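Local structure of glyoxalase-like domain protein (Staphylococcus aureus, 3P8A) at residues Glu71-Lys82 with Phe94-Tyr103; Val129-Met137 with Lys148-Gln157. The protein is of unknown function, though its glyoxalase-like domain suggests a member of the vicinal oxygen chelate superfamily. All coordinates share one frame; numbering follows the deposited sequence.

Overall arrangement
Both contacts belong to the mixed eight-stranded sheet of the glyoxalase-like domain, and their centres lie about 18 Å apart. Interaction 1 comes first along the chain and closes before interaction 2 opens. It joins strand 69-75 and helix 78-84 to the short helix 97-100, whereas interaction 2 is the hairpin of strands 130-139 and 147-155, which ends the sheet on one side. The two meet at Phe-94: its backbone N lies 3.1 Å from Tyr-153 OH, a probable hydrogen bond, and its ring packs on Met-137 and Leu-151. The residues before helix 97-100 therefore touch both strand 69-75 and the terminal hairpin of the same sheet.

Interaction 1 of 2, residues Glu71-Lys82 with Phe94-Tyr103; sequences ELLDVENNEKLK and FATQIVQEKY
Leu-81 holds CG trans to its backbone N (chi1 -168°), which sends both methyls against residues 95-99, and Leu-73 brings CD2 to the ring of Phe-94. In Phe-94 a chi1 of 76° sets CG between the backbone N and the carbonyl carbon, and the ring carbons CD1 and CE1 then lie against Leu-73. Leu-81 is central: its CD1 lies 3.8 Å from Ala-95 CB and also touches Thr-96 CG2. Its CG meets Val-99 CG2 at 3.8 Å, the two side chains running past one another in opposite senses. Leu-73 crosses Phe-94 at about a right angle, CD2 standing 3.8 Å from CE1. The same Leu-73 methyl meets Ile-98 CD1 at 3.9 Å. Further along the strand, Val-75 CG1 touches Ile-98 CG2 and approaches Tyr-103 CE1 at the ring edge, close to its plane.

The helix ends are defined by their own bonds. Asn-77 N-caps helix 78-84: its OD1 accepts from Lys-80 N at 3.2 Å, the donor standing well above the carbonyl plane. A Schellman motif ends helix 97-100, with Tyr-103 N bonded to Ile-98 O and Lys-102 N to Val-99 O. Tyr-103, which follows the motif's positive-phi Lys-102, has its ring beside Asn-78 and Lys-82. There Lys-82 gives only a weak hydrogen bond, NZ to Tyr-103 OH at 3.5 Å.

Outside the contact, Glu-71 OE2 bonds Asn-60 ND2 and a bound glycerol, which may mark a pocket, while Thr-96 OG1 bonds Gly-90 O. The strand, the helix after it and helix 97-100 are thus joined mainly by aliphatic contacts and the rings of Phe-94 and Tyr-103, with the sole cross-segment hydrogen bond a weak one from the exposed Lys-82.

Interaction 2 of 2, residues Val129-Met137 with Lys148-Gln157; sequences VEVVGPIQM and KWQLLYIMNQ
Met-137, a selenomethionine, lays CB over one face of the Trp-149 indole, 3.4 Å from the centroid of the five-membered ring and 18° off its normal, a CH-pi contact. Trp-149 has CG between the backbone N and the carbonyl carbon (chi1 69°), which folds the ring beneath its partner. Met-137 CG continues to Leu-151 CD1 at 3.9 Å. On the sheet face that carries Met-137 and Trp-149, Ile-135 CG1 comes to the edge of the Tyr-153 ring near its plane, and Val-132 packs beside Tyr-153 and Met-155. The reverse face carries Val-131 CG2 against Leu-152 CD1 at 4.0 Å, and Gln-136 NE2 beside Gln-150 CG at 3.4 Å, their amide planes only 14° apart.

Antiparallel pairing joins the backbones into a beta hairpin. Val-132 with Tyr-153, Ile-135 with Leu-151 and Met-137 with Trp-149 are hydrogen-bonded pairs; Ile-135 N to Leu-151 O, at 2.7 Å, is nearly straight and lies in the carbonyl plane. Between Val-132 and Ile-135 the register slips by one, a beta bulge containing Gly-133, whose positive phi and closeness to Leu-151 O would jam a CB, and Pro-134, preceded by a cis peptide bond. Pro-134 CA supplies a C-H...O contact to Leu-151 O. At the far end a water links Glu-130 N to Met-155 O.

Gln-136 NE2 bonds Glu-171. Strand 130-139 is outermost in its sheet within the chain; strand 166-170 pairs with strand 147-155 on the side away from it, helix 117-125 packs against Val-131, Pro-134 and Gln-150, and helix 201-212 reaches Ile-154.

Interaction 1 of 2, residues Glu71-Lys82 with Phe94-Tyr103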
loop_
_atom_site.group_PDB
_atom_site.type_symbol
_atom_site.label_atom_id
_atom_site.label_comp_id
_atom_site.label_asym_id
_atom_site.label_seq_id
_atom_site.Cartn_x
_atom_site.Cartn_y
_atom_site.Cartn_z
ATOM N N GLU A 71 1.506 6.590 -2.018
ATOM C CA GLU A 71 1.726 6.532 -3.441
ATOM C C GLU A 71 0.426 6.871 -4.134
ATOM O O GLU A 71 -0.549 6.134 -4.024
ATOM C CB GLU A 71 2.273 5.170 -3.896
ATOM C CG GLU A 71 2.676 5.183 -5.368
ATOM C CD GLU A 71 2.940 3.838 -6.011
ATOM O OE1 GLU A 71 2.517 2.810 -5.438
ATOM O OE2 GLU A 71 3.506 3.816 -7.127
ATOM N N LEU A 72 0.395 8.015 -4.821
ATOM C CA LEU A 72 -0.773 8.400 -5.611
ATOM C C LEU A 72 -0.462 7.863 -6.983
ATOM O O LEU A 72 0.628 8.090 -7.474
ATOM C CB LEU A 72 -0.969 9.913 -5.650
ATOM C CG LEU A 72 -1.070 10.658 -4.338
ATOM C CD1 LEU A 72 -1.569 12.011 -4.598
ATOM C CD2 LEU A 72 -1.989 9.939 -3.309
ATOM N N LEU A 73 -1.357 7.102 -7.562
ATOM C CA LEU A 73 -1.104 6.396 -8.806
ATOM C C LEU A 73 -2.136 6.697 -9.855
ATOM O O LEU A 73 -3.317 6.786 -9.544
ATOM C CB LEU A 73 -1.028 4.858 -8.487
ATOM C CG LEU A 73 -0.605 3.873 -9.621
ATOM C CD1 LEU A 73 0.899 4.028 -9.982
ATOM C CD2 LEU A 73 -0.898 2.434 -9.228
ATOM N N ASP A 74 -1.691 6.854 -11.128
ATOM C CA ASP A 74 -2.596 7.054 -12.259
ATOM C C ASP A 74 -2.073 6.297 -13.496
ATOM O O ASP A 74 -0.942 5.845 -13.503
ATOM C CB ASP A 74 -2.779 8.546 -12.554
ATOM C CG ASP A 74 -3.950 8.961 -13.462
ATOM O OD1 ASP A 74 -4.824 8.093 -13.772
ATOM O OD2 ASP A 74 -4.053 10.160 -13.770
ATOM N N VAL A 75 -2.903 6.171 -14.523
ATOM C CA VAL A 75 -2.556 5.484 -15.754
ATOM C C VAL A 75 -2.415 6.473 -16.906
ATOM O O VAL A 75 -3.324 7.267 -17.164
ATOM C CB VAL A 75 -3.498 4.279 -16.053
ATOM C CG1 VAL A 75 -4.958 4.592 -15.740
ATOM C CG2 VAL A 75 -3.331 3.743 -17.476
ATOM N N GLU A 76 -1.247 6.447 -17.552
ATOM C CA GLU A 76 -0.915 7.261 -18.718
ATOM C C GLU A 76 -1.241 6.482 -20.003
ATOM O O GLU A 76 -1.828 7.044 -20.933
ATOM C CB GLU A 76 0.558 7.710 -18.666
ATOM C CG GLU A 76 1.181 8.161 -19.988
ATOM C CD GLU A 76 0.491 9.275 -20.760
ATOM O OE1 GLU A 76 -0.158 10.139 -20.125
ATOM O OE2 GLU A 76 0.602 9.279 -22.007
ATOM N N ASN A 77 -0.833 5.203 -20.054
ATOM C CA ASN A 77 -1.053 4.322 -21.200
ATOM C C ASN A 77 -2.049 3.193 -20.853
ATOM O O ASN A 77 -1.648 2.108 -20.436
ATOM C CB ASN A 77 0.292 3.791 -21.743
ATOM C CG ASN A 77 0.201 2.982 -23.022
ATOM O OD1 ASN A 77 -0.871 2.624 -23.493
ATOM N ND2 ASN A 77 1.336 2.619 -23.587
ATOM N N ASN A 78 -3.347 3.470 -21.052
ATOM C CA ASN A 78 -4.479 2.585 -20.793
ATOM C C ASN A 78 -4.491 1.306 -21.599
ATOM O O ASN A 78 -4.973 0.291 -21.100
ATOM C CB ASN A 78 -5.804 3.321 -20.987
ATOM C CG ASN A 78 -5.999 4.426 -19.994
ATOM O OD1 ASN A 78 -6.407 4.190 -18.848
ATOM N ND2 ASN A 78 -5.670 5.653 -20.400
ATOM N N GLU A 79 -4.073 1.365 -22.870
ATOM C CA GLU A 79 -4.058 0.173 -23.722
ATOM C C GLU A 79 -3.007 -0.845 -23.225
ATOM O O GLU A 79 -3.290 -2.046 -23.184
ATOM C CB GLU A 79 -3.917 0.513 -25.221
ATOM C CG GLU A 79 -3.365 1.893 -25.566
ATOM C CD GLU A 79 -4.240 3.105 -25.291
ATOM O OE1 GLU A 79 -5.345 3.197 -25.875
ATOM O OE2 GLU A 79 -3.804 3.976 -24.502
ATOM N N LYS A 80 -1.836 -0.345 -22.763
ATOM C CA LYS A 80 -0.774 -1.168 -22.184
ATOM C C LYS A 80 -1.254 -1.833 -20.896
ATOM O O LYS A 80 -1.106 -3.046 -20.763
ATOM C CB LYS A 80 0.493 -0.334 -21.924
ATOM C CG LYS A 80 1.589 -1.093 -21.166
ATOM C CD LYS A 80 2.877 -0.305 -21.099
ATOM C CE LYS A 80 3.776 -0.505 -22.304
ATOM N NZ LYS A 80 4.095 -1.939 -22.542
ATOM N N LEU A 81 -1.828 -1.055 -19.961
ATOM C CA LEU A 81 -2.321 -1.579 -18.683
ATOM C C LEU A 81 -3.398 -2.649 -18.867
ATOM O O LEU A 81 -3.353 -3.662 -18.191
ATOM C CB LEU A 81 -2.827 -0.431 -17.792
ATOM C CG LEU A 81 -3.120 -0.771 -16.326
ATOM C CD1 LEU A 81 -1.865 -1.207 -15.566
ATOM C CD2 LEU A 81 -3.734 0.421 -15.631
ATOM N N LYS A 82 -4.344 -2.435 -19.800
ATOM C CA LYS A 82 -5.427 -3.390 -20.098
ATOM C C LYS A 82 -4.882 -4.722 -20.634
ATOM O O LYS A 82 -5.405 -5.789 -20.289
ATOM C CB LYS A 82 -6.394 -2.784 -21.126
ATOM C CG LYS A 82 -7.424 -1.839 -20.536
ATOM C CD LYS A 82 -8.176 -1.085 -21.641
ATOM C CE LYS A 82 -9.689 -1.178 -21.564
ATOM N NZ LYS A 82 -10.244 -0.547 -20.337
ATOM N N PHE A 94 0.056 -4.571 -8.655
ATOM C CA PHE A 94 -0.552 -3.385 -8.056
ATOM C C PHE A 94 -1.198 -2.467 -9.102
ATOM O O PHE A 94 -2.313 -2.009 -8.877
ATOM C CB PHE A 94 0.449 -2.614 -7.171
ATOM C CG PHE A 94 1.451 -1.811 -7.959
ATOM C CD1 PHE A 94 1.267 -0.454 -8.165
ATOM C CD2 PHE A 94 2.541 -2.432 -8.565
ATOM C CE1 PHE A 94 2.169 0.277 -8.949
ATOM C CE2 PHE A 94 3.418 -1.712 -9.376
ATOM C CZ PHE A 94 3.238 -0.356 -9.553
ATOM N N ALA A 95 -0.525 -2.209 -10.254
ATOM C CA ALA A 95 -1.039 -1.284 -11.278
ATOM C C ALA A 95 -2.336 -1.732 -11.965
ATOM O O ALA A 95 -3.231 -0.930 -12.169
ATOM C CB ALA A 95 0.040 -0.998 -12.313
ATOM N N THR A 96 -2.430 -3.014 -12.310
ATOM C CA THR A 96 -3.551 -3.618 -13.006
ATOM C C THR A 96 -4.818 -3.681 -12.160
ATOM O O THR A 96 -5.905 -3.887 -12.713
ATOM C CB THR A 96 -3.136 -4.960 -13.670
ATOM O OG1 THR A 96 -2.609 -5.831 -12.681
ATOM C CG2 THR A 96 -2.072 -4.792 -14.769
ATOM N N GLN A 97 -4.704 -3.447 -10.820
ATOM C CA GLN A 97 -5.851 -3.376 -9.901
ATOM C C GLN A 97 -6.768 -2.255 -10.338
ATOM O O GLN A 97 -7.981 -2.377 -10.157
ATOM C CB GLN A 97 -5.419 -3.096 -8.447
ATOM C CG GLN A 97 -4.775 -4.276 -7.762
ATOM C CD GLN A 97 -4.582 -3.993 -6.296
ATOM O OE1 GLN A 97 -5.532 -3.694 -5.559
ATOM N NE2 GLN A 97 -3.357 -4.113 -5.834
ATOM N N ILE A 98 -6.194 -1.187 -10.952
ATOM C CA ILE A 98 -6.930 -0.016 -11.505
ATOM C C ILE A 98 -7.986 -0.537 -12.499
ATOM O O ILE A 98 -9.163 -0.182 -12.393
ATOM C CB ILE A 98 -5.981 1.045 -12.154
ATOM C CG1 ILE A 98 -5.058 1.691 -11.106
ATOM C CG2 ILE A 98 -6.787 2.160 -12.884
ATOM C CD1 ILE A 98 -3.909 2.613 -11.722
ATOM N N VAL A 99 -7.569 -1.444 -13.399
ATOM C CA VAL A 99 -8.454 -2.055 -14.411
ATOM C C VAL A 99 -9.450 -3.035 -13.781
ATOM O O VAL A 99 -10.658 -2.937 -13.999
ATOM C CB VAL A 99 -7.634 -2.745 -15.555
ATOM C CG1 VAL A 99 -8.567 -3.444 -16.561
ATOM C CG2 VAL A 99 -6.756 -1.730 -16.271
ATOM N N GLN A 100 -8.925 -3.992 -13.021
ATOM C CA GLN A 100 -9.693 -5.062 -12.372
ATOM C C GLN A 100 -10.762 -4.537 -11.415
ATOM O O GLN A 100 -11.829 -5.157 -11.279
ATOM C CB GLN A 100 -8.742 -6.024 -11.677
ATOM C CG GLN A 100 -8.045 -6.921 -12.696
ATOM C CD GLN A 100 -6.713 -7.420 -12.261
ATOM O OE1 GLN A 100 -6.235 -7.148 -11.147
ATOM N NE2 GLN A 100 -6.089 -8.176 -13.152
ATOM N N GLU A 101 -10.490 -3.374 -10.786
ATOM C CA GLU A 101 -11.439 -2.723 -9.903
ATOM C C GLU A 101 -12.265 -1.633 -10.611
ATOM O O GLU A 101 -12.770 -0.717 -9.975
ATOM C CB GLU A 101 -10.786 -2.279 -8.598
ATOM C CG GLU A 101 -10.201 -3.457 -7.841
ATOM C CD GLU A 101 -9.199 -3.140 -6.750
ATOM O OE1 GLU A 101 -9.377 -2.118 -6.048
ATOM O OE2 GLU A 101 -8.259 -3.947 -6.568
ATOM N N LYS A 102 -12.453 -1.796 -11.943
ATOM C CA LYS A 102 -13.303 -1.007 -12.841
ATOM C C LYS A 102 -13.045 0.497 -12.800
ATOM O O LYS A 102 -14.003 1.273 -12.947
ATOM C CB LYS A 102 -14.811 -1.317 -12.593
ATOM C CG LYS A 102 -15.158 -2.819 -12.443
ATOM C CD LYS A 102 -16.608 -3.039 -12.067
ATOM C CE LYS A 102 -16.864 -4.479 -11.745
ATOM N NZ LYS A 102 -16.603 -4.794 -10.322
ATOM N N TYR A 103 -11.763 0.920 -12.613
ATOM C CA TYR A 103 -11.374 2.346 -12.593
ATOM C C TYR A 103 -12.050 3.155 -11.473
ATOM O O TYR A 103 -12.187 4.372 -11.583
ATOM C CB TYR A 103 -11.541 3.004 -13.992
ATOM C CG TYR A 103 -10.621 2.427 -15.050
ATOM C CD1 TYR A 103 -9.376 2.995 -15.302
ATOM C CD2 TYR A 103 -11.016 1.348 -15.832
ATOM C CE1 TYR A 103 -8.517 2.461 -16.264
ATOM C CE2 TYR A 103 -10.165 0.803 -16.796
ATOM C CZ TYR A 103 -8.916 1.367 -17.011
ATOM O OH TYR A 103 -8.083 0.887 -17.990
#

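Interaction 2 of 2, residues Val129-Met137 with Lys148-Gln157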
loop_
_atom_site.group_PDB
_atom_site.type_symbol
_atom_site.label_atom_id
_atom_site.label_comp_id
_atom_site.label_asym_id
_atom_site.label_seq_id
_atom_site.Cartn_x
_atom_site.Cartn_y
_atom_site.Cartn_z
ATOM N N VAL A 129 1.651 -21.250 -0.095
ATOM C CA VAL A 129 0.942 -20.086 -0.631
ATOM C C VAL A 129 1.555 -19.830 -2.007
ATOM O O VAL A 129 2.791 -19.789 -2.128
ATOM C CB VAL A 129 0.760 -18.813 0.259
ATOM C CG1 VAL A 129 1.469 -18.903 1.598
ATOM C CG2 VAL A 129 1.120 -17.527 -0.472
ATOM N N GLU A 130 0.709 -19.794 -3.048
ATOM C CA GLU A 130 1.166 -19.562 -4.418
ATOM C C GLU A 130 1.590 -18.095 -4.475
ATOM O O GLU A 130 0.854 -17.224 -4.018
ATOM C CB GLU A 130 0.058 -19.892 -5.445
ATOM C CG GLU A 130 0.358 -19.535 -6.903
ATOM C CD GLU A 130 1.448 -20.289 -7.659
ATOM O OE1 GLU A 130 1.724 -21.467 -7.323
ATOM O OE2 GLU A 130 1.992 -19.709 -8.630
ATOM N N VAL A 131 2.814 -17.847 -4.921
ATOM C CA VAL A 131 3.358 -16.498 -5.020
ATOM C C VAL A 131 3.668 -16.182 -6.491
ATOM O O VAL A 131 3.872 -17.103 -7.264
ATOM C CB VAL A 131 4.601 -16.264 -4.104
ATOM C CG1 VAL A 131 4.294 -16.551 -2.644
ATOM C CG2 VAL A 131 5.814 -17.075 -4.570
ATOM N N VAL A 132 3.677 -14.889 -6.862
ATOM C CA VAL A 132 4.077 -14.384 -8.184
ATOM C C VAL A 132 5.265 -13.469 -7.934
ATOM O O VAL A 132 5.182 -12.544 -7.121
ATOM C CB VAL A 132 2.967 -13.701 -9.020
ATOM C CG1 VAL A 132 3.533 -13.040 -10.272
ATOM C CG2 VAL A 132 1.880 -14.695 -9.412
ATOM N N GLY A 133 6.388 -13.800 -8.550
ATOM C CA GLY A 133 7.606 -13.027 -8.389
ATOM C C GLY A 133 8.752 -13.748 -7.713
ATOM O O GLY A 133 8.681 -14.957 -7.513
ATOM N N PRO A 134 9.831 -13.031 -7.333
ATOM C CA PRO A 134 10.014 -11.565 -7.403
ATOM C C PRO A 134 10.007 -10.957 -8.798
ATOM O O PRO A 134 10.611 -11.504 -9.731
ATOM C CB PRO A 134 11.333 -11.327 -6.660
ATOM C CG PRO A 134 11.541 -12.561 -5.835
ATOM C CD PRO A 134 10.966 -13.672 -6.651
ATOM N N ILE A 135 9.261 -9.842 -8.932
ATOM C CA ILE A 135 9.108 -9.058 -10.155
ATOM C C ILE A 135 10.080 -7.879 -10.065
ATOM O O ILE A 135 9.931 -7.039 -9.172
ATOM C CB ILE A 135 7.641 -8.564 -10.336
ATOM C CG1 ILE A 135 6.596 -9.726 -10.363
ATOM C CG2 ILE A 135 7.496 -7.619 -11.544
ATOM C CD1 ILE A 135 6.631 -10.659 -11.587
ATOM N N GLN A 136 11.044 -7.792 -11.004
ATOM C CA GLN A 136 11.989 -6.668 -11.061
ATOM C C GLN A 136 11.276 -5.401 -11.562
ATOM O O GLN A 136 10.498 -5.450 -12.519
ATOM C CB GLN A 136 13.208 -7.012 -11.930
ATOM C CG GLN A 136 14.485 -7.322 -11.118
ATOM C CD GLN A 136 15.069 -6.153 -10.338
ATOM O OE1 GLN A 136 14.932 -4.971 -10.693
ATOM N NE2 GLN A 136 15.772 -6.470 -9.265
HETATM N N MSE A 137 11.486 -4.276 -10.859
HETATM C CA MSE A 137 10.803 -3.021 -11.157
HETATM C C MSE A 137 11.773 -1.851 -11.150
HETATM O O MSE A 137 12.764 -1.859 -10.416
HETATM C CB MSE A 137 9.754 -2.738 -10.067
HETATM C CG MSE A 137 8.589 -3.714 -10.009
HETATM SE SE MSE A 137 7.230 -3.453 -11.401
HETATM C CE MSE A 137 6.698 -1.619 -11.022
ATOM N N LYS A 148 15.462 1.326 -8.261
ATOM C CA LYS A 148 15.130 -0.085 -8.476
ATOM C C LYS A 148 14.576 -0.815 -7.248
ATOM O O LYS A 148 14.924 -0.510 -6.097
ATOM C CB LYS A 148 16.315 -0.864 -9.078
ATOM C CG LYS A 148 16.783 -0.347 -10.438
ATOM C CD LYS A 148 17.330 -1.457 -11.335
ATOM C CE LYS A 148 18.832 -1.577 -11.316
ATOM N NZ LYS A 148 19.314 -2.513 -12.365
ATOM N N TRP A 149 13.687 -1.776 -7.509
ATOM C CA TRP A 149 13.082 -2.600 -6.472
ATOM C C TRP A 149 12.525 -3.899 -7.041
ATOM O O TRP A 149 12.440 -4.063 -8.265
ATOM C CB TRP A 149 12.006 -1.802 -5.687
ATOM C CG TRP A 149 10.762 -1.471 -6.452
ATOM C CD1 TRP A 149 9.589 -2.162 -6.433
ATOM C CD2 TRP A 149 10.557 -0.354 -7.334
ATOM N NE1 TRP A 149 8.647 -1.521 -7.200
ATOM C CE2 TRP A 149 9.213 -0.407 -7.767
ATOM C CE3 TRP A 149 11.373 0.705 -7.783
ATOM C CZ2 TRP A 149 8.679 0.522 -8.668
ATOM C CZ3 TRP A 149 10.835 1.638 -8.658
ATOM C CH2 TRP A 149 9.502 1.545 -9.088
ATOM N N GLN A 150 12.152 -4.811 -6.143
ATOM C CA GLN A 150 11.506 -6.077 -6.474
ATOM C C GLN A 150 10.193 -6.160 -5.722
ATOM O O GLN A 150 10.116 -5.744 -4.568
ATOM C CB GLN A 150 12.352 -7.288 -6.067
ATOM C CG GLN A 150 13.722 -7.369 -6.716
ATOM C CD GLN A 150 14.508 -8.433 -6.001
ATOM O OE1 GLN A 150 15.374 -8.155 -5.162
ATOM N NE2 GLN A 150 14.117 -9.677 -6.200
ATOM N N LEU A 151 9.180 -6.731 -6.364
ATOM C CA LEU A 151 7.874 -6.961 -5.756
ATOM C C LEU A 151 7.580 -8.464 -5.716
ATOM O O LEU A 151 8.028 -9.206 -6.585
ATOM C CB LEU A 151 6.757 -6.241 -6.524
ATOM C CG LEU A 151 6.867 -4.715 -6.631
ATOM C CD1 LEU A 151 5.709 -4.167 -7.388
ATOM C CD2 LEU A 151 6.918 -4.054 -5.266
ATOM N N LEU A 152 6.835 -8.908 -4.711
ATOM C CA LEU A 152 6.408 -10.300 -4.580
ATOM C C LEU A 152 4.936 -10.235 -4.212
ATOM O O LEU A 152 4.540 -9.435 -3.356
ATOM C CB LEU A 152 7.219 -11.033 -3.509
ATOM C CG LEU A 152 6.875 -12.517 -3.251
ATOM C CD1 LEU A 152 7.401 -13.420 -4.364
ATOM C CD2 LEU A 152 7.409 -12.941 -1.911
ATOM N N TYR A 153 4.123 -11.009 -4.918
ATOM C CA TYR A 153 2.690 -11.023 -4.707
ATOM C C TYR A 153 2.200 -12.343 -4.197
ATOM O O TYR A 153 2.738 -13.389 -4.573
ATOM C CB TYR A 153 1.974 -10.732 -6.007
ATOM C CG TYR A 153 2.271 -9.357 -6.565
ATOM C CD1 TYR A 153 1.565 -8.242 -6.129
ATOM C CD2 TYR A 153 3.182 -9.187 -7.602
ATOM C CE1 TYR A 153 1.811 -6.977 -6.653
ATOM C CE2 TYR A 153 3.407 -7.930 -8.166
ATOM C CZ TYR A 153 2.731 -6.825 -7.670
ATOM O OH TYR A 153 2.906 -5.594 -8.226
ATOM N N ILE A 154 1.127 -12.301 -3.410
ATOM C CA ILE A 154 0.445 -13.505 -2.955
ATOM C C ILE A 154 -0.660 -13.806 -3.960
ATOM O O ILE A 154 -1.427 -12.919 -4.317
ATOM C CB ILE A 154 -0.101 -13.326 -1.522
ATOM C CG1 ILE A 154 1.065 -13.248 -0.515
ATOM C CG2 ILE A 154 -1.099 -14.461 -1.161
ATOM C CD1 ILE A 154 0.671 -12.723 0.834
HETATM N N MSE A 155 -0.739 -15.058 -4.428
HETATM C CA MSE A 155 -1.811 -15.468 -5.323
HETATM C C MSE A 155 -2.734 -16.487 -4.616
HETATM O O MSE A 155 -2.507 -17.704 -4.662
HETATM C CB MSE A 155 -1.260 -15.991 -6.645
HETATM C CG MSE A 155 -2.228 -15.812 -7.772
HETATM SE SE MSE A 155 -2.183 -17.357 -8.891
HETATM C CE MSE A 155 -3.551 -18.388 -7.925
ATOM N N ASN A 156 -3.745 -15.971 -3.921
ATOM C CA ASN A 156 -4.691 -16.802 -3.189
ATOM C C ASN A 156 -5.618 -17.568 -4.137
ATOM O O ASN A 156 -6.308 -16.948 -4.952
ATOM C CB ASN A 156 -5.477 -15.971 -2.171
ATOM C CG ASN A 156 -6.296 -16.764 -1.176
ATOM O OD1 ASN A 156 -7.199 -16.230 -0.532
ATOM N ND2 ASN A 156 -6.003 -18.045 -1.011
ATOM N N GLN A 157 -5.599 -18.925 -4.033
ATOM C CA GLN A 157 -6.404 -19.854 -4.839
ATOM C C GLN A 157 -7.873 -19.808 -4.415
ATOM O O GLN A 157 -8.763 -20.079 -5.228
ATOM C CB GLN A 157 -5.858 -21.284 -4.742
ATOM C CG GLN A 157 -5.502 -21.902 -6.103
ATOM C CD GLN A 157 -4.091 -21.613 -6.576
ATOM O OE1 GLN A 157 -3.188 -21.274 -5.796
ATOM N NE2 GLN A 157 -3.859 -21.780 -7.871
HETATM O O HOH W 1 -2.343 -19.416 -2.411
#